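ApRick protease (Rickettsia conorii, PDB 5C9F) probably acts as a retropepsin-like aspartic endopeptidase, this chain being the protease part of a longer, predicted membrane protein. Local coordinates at residues 55-60 with 94-99. Numbering follows the deposited sequence.
Sequences FDLTKL and GHVGLG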
# COMPACT_ATOMS: atom_id res chain seq x y z
N PHE A 55 -8.58 35.50 0.25
CA PHE A 55 -9.13 36.03 -0.98
C PHE A 55 -9.80 37.39 -0.71
O PHE A 55 -10.43 37.59 0.30
CB PHE A 55 -10.10 35.07 -1.61
CG PHE A 55 -9.44 33.90 -2.24
CD1 PHE A 55 -8.80 34.03 -3.46
CD2 PHE A 55 -9.37 32.70 -1.60
CE1 PHE A 55 -8.17 32.97 -4.06
CE2 PHE A 55 -8.75 31.62 -2.19
CZ PHE A 55 -8.11 31.75 -3.41
N ASP A 56 -9.53 38.36 -1.57
CA ASP A 56 -10.15 39.69 -1.47
C ASP A 56 -11.34 39.65 -2.36
O ASP A 56 -11.19 39.65 -3.61
CB ASP A 56 -9.17 40.78 -1.92
CG ASP A 56 -9.77 42.19 -1.84
OD1 ASP A 56 -11.01 42.34 -1.77
OD2 ASP A 56 -8.98 43.15 -1.86
N LEU A 57 -12.52 39.61 -1.75
CA LEU A 57 -13.73 39.32 -2.53
C LEU A 57 -14.01 40.45 -3.53
O LEU A 57 -14.56 40.20 -4.57
CB LEU A 57 -14.95 39.17 -1.63
CG LEU A 57 -15.30 37.82 -1.00
CD1 LEU A 57 -14.22 36.76 -1.11
CD2 LEU A 57 -15.73 38.06 0.43
N THR A 58 -13.56 41.67 -3.23
CA THR A 58 -13.74 42.78 -4.17
C THR A 58 -12.85 42.69 -5.43
O THR A 58 -13.18 43.31 -6.43
CB THR A 58 -13.45 44.15 -3.51
OG1 THR A 58 -12.04 44.30 -3.28
CG2 THR A 58 -14.21 44.27 -2.21
N LYS A 59 -11.74 41.96 -5.37
CA LYS A 59 -10.83 41.80 -6.53
C LYS A 59 -11.23 40.64 -7.41
O LYS A 59 -10.83 40.58 -8.56
CB LYS A 59 -9.37 41.52 -6.11
CG LYS A 59 -8.80 42.43 -5.04
CD LYS A 59 -8.31 43.74 -5.58
CE LYS A 59 -7.57 44.49 -4.49
NZ LYS A 59 -7.07 45.80 -4.98
N LEU A 60 -11.97 39.70 -6.86
CA LEU A 60 -12.38 38.52 -7.64
C LEU A 60 -13.31 39.02 -8.73
O LEU A 60 -14.07 39.95 -8.52
CB LEU A 60 -13.11 37.56 -6.77
CG LEU A 60 -12.31 36.86 -5.65
CD1 LEU A 60 -13.24 35.97 -4.86
CD2 LEU A 60 -11.20 36.02 -6.24
N GLY A 94 -11.79 25.75 -7.81
CA GLY A 94 -12.94 26.10 -7.00
C GLY A 94 -13.57 27.36 -7.48
O GLY A 94 -13.16 27.95 -8.49
N HIS A 95 -14.60 27.80 -6.78
CA HIS A 95 -15.19 29.06 -7.07
C HIS A 95 -15.83 29.57 -5.80
O HIS A 95 -16.07 28.82 -4.87
CB HIS A 95 -16.26 28.95 -8.16
CG HIS A 95 -17.43 28.10 -7.75
ND1 HIS A 95 -17.50 26.77 -8.07
CD2 HIS A 95 -18.59 28.39 -7.10
CE1 HIS A 95 -18.65 26.27 -7.63
NE2 HIS A 95 -19.32 27.23 -7.03
N VAL A 96 -16.02 30.88 -5.75
CA VAL A 96 -16.74 31.50 -4.63
C VAL A 96 -17.98 32.22 -5.09
O VAL A 96 -17.93 33.03 -6.03
CB VAL A 96 -15.82 32.34 -3.71
CG1 VAL A 96 -14.57 32.81 -4.38
CG2 VAL A 96 -16.57 33.42 -3.00
N GLY A 97 -19.09 31.88 -4.44
CA GLY A 97 -20.37 32.47 -4.74
C GLY A 97 -20.51 33.84 -4.05
O GLY A 97 -19.61 34.32 -3.37
N LEU A 98 -21.66 34.48 -4.24
CA LEU A 98 -21.98 35.81 -3.69
C LEU A 98 -22.71 35.70 -2.38
O LEU A 98 -22.90 36.69 -1.68
CB LEU A 98 -22.79 36.64 -4.68
CG LEU A 98 -22.03 37.22 -5.88
CD1 LEU A 98 -22.94 37.96 -6.85
CD2 LEU A 98 -20.93 38.15 -5.36
N GLY A 99 -23.16 34.50 -2.04
CA GLY A 99 -23.75 34.35 -0.74
C GLY A 99 -24.77 33.27 -0.57
O GLY A 99 -25.31 33.07 0.53
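D56 OD1 is gripped twice by T58, and in the same turn L57 and L60 reach V96. The hydroxyl OG1 of T58 lies 2.7 Å from D56 OD1 and meets it from above the carboxylate plane, 37° out of it. The backbone N of T58 adds a weak, bent bond to the same oxygen, in the manner of an Asx turn. Aspartate suits this place because its short side chain can reach the amide two residues ahead, while threonine offers both an amide and a hydroxyl. The carbonyl O of D56 also accepts K59 N at 3.0 Å, closing a turn with helical backbone angles.

Between loop and strand the contact is apolar. L60 CD1 touches V96 CG1 at 3.5 Å, tighter than usual for two carbons, and the two side chains cross at about a right angle. CD1 of L60 is anti to CA (chi2 178°), which carries this methyl to the strand. V96 has chi1 23°, well off a staggered position. L57 reaches V96 more loosely, its CD1 4.5 Å from V96 CG2.

In this retropepsin-like fold, the loop between helix 47-52 and strand 64-68 thus lies against V96 of strand 88-97. Strand 71-84, paired with 88-97 through the backbone of V96 and A76, also receives L60, on A76 and I78; its hairpin with 64-68 probably corresponds to the retropepsin flap. Leucine suits both loop positions, since a branched end can touch several partners: L57 also meets A50 and Q51 of the helix. A compact β-branched valine fits the buried strand site, where its two methyls face different leucines and Y62 packs beside it.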